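Local coordinates for sensor protein kinase WalK (Staphylococcus aureus, PDB 4YWZ) that is an essential sensor histidine kinase of the WalKR two-component system, whose extracellular Cache-type receptor domain probably detects an external signal, at residues Lys94-Gly99 with Lys128-Asn133. The protein carries 1 engineered substitution. Residues are numbered along the deposited sequence; the frame is centred on the assembly and turned at random.
Sequences KALSLG and KKVIGN
Leu96 of helix 90-98 packs one methyl, CD2, against Val130, Gly132 and Asn133 of strand 129-138. CD2 lies against the carbonyl group of Gly132, 3.6 Å from its C, and 3.8 Å from Val130 CG1. It also touches CB of Asn133. Val130 heads toward the helix and its two methyls straddle the carbonyl O of Leu96. CG1, anti to the backbone N (chi1 171°), meets Leu96 CD2. CG2 reaches CA of Gly99 at 3.8 Å, where the chain leaves the helix with positive phi.

The buried end is closed by Ala95, whose CB sits 3.4 Å from Asn133 OD1. ND2 of Asn133 donates a hydrogen bond to Asn121 OD1 on strand 114-126, which fixes the rotation of the amide and leaves its OD1 against Ala95. No hydrogen bond joins the two segments; they meet by van der Waals contact.

The other side is looser. Gly99 and Val130 are partly exposed there, and Ser97 and Leu98 point away from the strand into solvent. Segments 94-98 and 129-133 run nearly antiparallel, at 167°, with axes 8.2 Å apart at closest approach. Such packing of a helix on the central antiparallel sheet is characteristic of the PAS-like Cache fold of extracellular sensor domains.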
ATOM      1  N   LYS A  94      -1.036   1.943  27.737  1.00 18.19           N
ATOM      2  CA  LYS A  94      -2.458   2.052  27.515  1.00 19.51           C
ATOM      3  C   LYS A  94      -2.996   0.718  26.905  1.00 19.85           C
ATOM      4  O   LYS A  94      -3.972   0.120  27.334  1.00 21.08           O
ATOM      5  CB  LYS A  94      -2.883   3.278  26.808  1.00 21.73           C
ATOM      6  CG  LYS A  94      -4.340   3.411  26.581  1.00 25.09           C
ATOM      7  CD  LYS A  94      -4.660   4.724  25.861  1.00 28.69           C
ATOM      8  CE  LYS A  94      -6.136   4.946  25.843  1.00 40.62           C
ATOM      9  NZ  LYS A  94      -6.597   5.844  24.765  1.00 48.62           N
ATOM     10  N   ALA A  95      -2.352   0.233  25.860  1.00 18.75           N
ATOM     11  CA  ALA A  95      -2.797  -1.054  25.252  1.00 18.91           C
ATOM     12  C   ALA A  95      -2.738  -2.223  26.192  1.00 19.11           C
ATOM     13  O   ALA A  95      -3.634  -3.058  26.230  1.00 19.70           O
ATOM     14  CB  ALA A  95      -1.907  -1.336  24.037  1.00 18.82           C
ATOM     15  N   LEU A  96      -1.658  -2.310  26.941  1.00 18.30           N
ATOM     16  CA  LEU A  96      -1.465  -3.404  27.907  1.00 19.39           C
ATOM     17  C   LEU A  96      -2.575  -3.359  28.978  1.00 23.13           C
ATOM     18  O   LEU A  96      -3.066  -4.441  29.413  1.00 23.59           O
ATOM     19  CB  LEU A  96      -0.121  -3.298  28.541  1.00 20.37           C
ATOM     20  CG  LEU A  96       1.114  -3.679  27.738  1.00 17.82           C
ATOM     21  CD1 LEU A  96       2.341  -3.336  28.516  1.00 21.07           C
ATOM     22  CD2 LEU A  96       1.192  -5.143  27.226  1.00 20.76           C
ATOM     23  N   SER A  97      -2.861  -2.172  29.458  1.00 22.47           N
ATOM     24  CA  SER A  97      -3.913  -2.018  30.565  1.00 23.43           C
ATOM     25  C   SER A  97      -5.295  -2.188  30.180  1.00 26.39           C
ATOM     26  O   SER A  97      -6.105  -2.665  30.962  1.00 26.48           O
ATOM     27  CB  SER A  97      -3.850  -0.630  31.244  1.00 28.16           C
ATOM     28  OG  SER A  97      -2.568  -0.487  31.807  1.00 35.87           O
ATOM     29  N   LEU A  98      -5.647  -1.653  29.046  1.00 20.21           N
ATOM     30  CA  LEU A  98      -7.005  -1.670  28.508  1.00 22.44           C
ATOM     31  C   LEU A  98      -7.282  -2.899  27.704  1.00 23.14           C
ATOM     32  O   LEU A  98      -8.468  -3.243  27.497  1.00 23.09           O
ATOM     33  CB  LEU A  98      -7.321  -0.439  27.703  1.00 25.27           C
ATOM     34  CG  LEU A  98      -7.250   0.951  28.388  1.00 28.93           C
ATOM     35  CD1 LEU A  98      -7.595   2.062  27.453  1.00 28.69           C
ATOM     36  CD2 LEU A  98      -8.206   0.931  29.571  1.00 32.90           C
ATOM     37  N   GLY A  99      -6.234  -3.599  27.167  1.00 21.40           N
ATOM     38  CA  GLY A  99      -6.486  -4.668  26.208  1.00 22.69           C
ATOM     39  C   GLY A  99      -7.145  -4.199  24.918  1.00 22.20           C
ATOM     40  O   GLY A  99      -7.926  -4.941  24.342  1.00 22.66           O
ATOM     41  N   LYS A 128      -8.104 -14.738  26.528  1.00 23.63           N
ATOM     42  CA  LYS A 128      -8.641 -13.433  26.881  1.00 26.36           C
ATOM     43  C   LYS A 128      -7.781 -12.534  27.743  1.00 26.44           C
ATOM     44  O   LYS A 128      -8.283 -11.474  28.114  1.00 29.83           O
ATOM     45  CB  LYS A 128      -9.966 -13.561  27.647  1.00 33.78           C
ATOM     46  CG  LYS A 128     -10.892 -14.631  27.128  1.00 43.81           C
ATOM     47  CD  LYS A 128     -11.640 -14.155  25.910  1.00 50.65           C
ATOM     48  CE  LYS A 128     -12.961 -14.912  25.797  1.00 58.10           C
ATOM     49  NZ  LYS A 128     -13.138 -15.364  24.383  1.00 65.82           N
ATOM     50  N   LYS A 129      -6.580 -12.908  28.113  1.00 23.11           N
ATOM     51  CA  LYS A 129      -5.707 -12.115  28.923  1.00 23.79           C
ATOM     52  C   LYS A 129      -4.576 -11.555  28.068  1.00 20.52           C
ATOM     53  O   LYS A 129      -3.942 -12.273  27.304  1.00 21.25           O
ATOM     54  CB  LYS A 129      -5.060 -12.891  30.051  1.00 25.50           C
ATOM     55  CG  LYS A 129      -6.059 -13.287  31.172  1.00 35.92           C
ATOM     56  CD  LYS A 129      -5.307 -13.325  32.511  1.00 41.52           C
ATOM     57  CE  LYS A 129      -6.271 -13.295  33.667  1.00 43.80           C
ATOM     58  NZ  LYS A 129      -7.358 -14.253  33.362  1.00 37.76           N
ATOM     59  N   VAL A 130      -4.244 -10.300  28.385  1.00 22.22           N
ATOM     60  CA  VAL A 130      -3.073  -9.675  27.717  1.00 19.94           C
ATOM     61  C   VAL A 130      -1.815 -10.374  28.137  1.00 20.34           C
ATOM     62  O   VAL A 130      -1.511 -10.483  29.353  1.00 21.50           O
ATOM     63  CB  VAL A 130      -3.016  -8.163  28.032  1.00 20.19           C
ATOM     64  CG1 VAL A 130      -1.690  -7.551  27.539  1.00 23.01           C
ATOM     65  CG2 VAL A 130      -4.223  -7.496  27.484  1.00 22.90           C
ATOM     66  N   ILE A 131      -0.970 -10.757  27.168  1.00 20.40           N
ATOM     67  CA  ILE A 131       0.356 -11.237  27.438  1.00 20.64           C
ATOM     68  C   ILE A 131       1.510 -10.333  27.000  1.00 20.96           C
ATOM     69  O   ILE A 131       2.738 -10.585  27.265  1.00 22.24           O
ATOM     70  CB  ILE A 131       0.624 -12.614  26.806  1.00 25.52           C
ATOM     71  CG1 ILE A 131       0.476 -12.591  25.272  1.00 23.52           C
ATOM     72  CG2 ILE A 131      -0.276 -13.653  27.373  1.00 27.39           C
ATOM     73  CD1 ILE A 131       1.432 -13.528  24.543  1.00 31.13           C
ATOM     74  N   GLY A 132       1.113  -9.308  26.237  1.00 19.87           N
ATOM     75  CA  GLY A 132       2.166  -8.434  25.577  1.00 20.14           C
ATOM     76  C   GLY A 132       1.503  -7.574  24.572  1.00 18.98           C
ATOM     77  O   GLY A 132       0.278  -7.508  24.529  1.00 19.19           O
ATOM     78  N   ASN A 133       2.304  -6.796  23.849  1.00 19.83           N
ATOM     79  CA  ASN A 133       1.823  -5.835  22.931  1.00 16.51           C
ATOM     80  C   ASN A 133       2.729  -5.810  21.705  1.00 15.82           C
ATOM     81  O   ASN A 133       3.955  -5.923  21.845  1.00 18.28           O
ATOM     82  CB  ASN A 133       1.800  -4.429  23.559  1.00 17.77           C
ATOM     83  CG  ASN A 133       1.369  -3.360  22.598  1.00 17.28           C
ATOM     84  OD1 ASN A 133       0.207  -3.242  22.266  1.00 16.95           O
ATOM     85  ND2 ASN A 133       2.377  -2.579  22.101  1.00 17.34           N
TER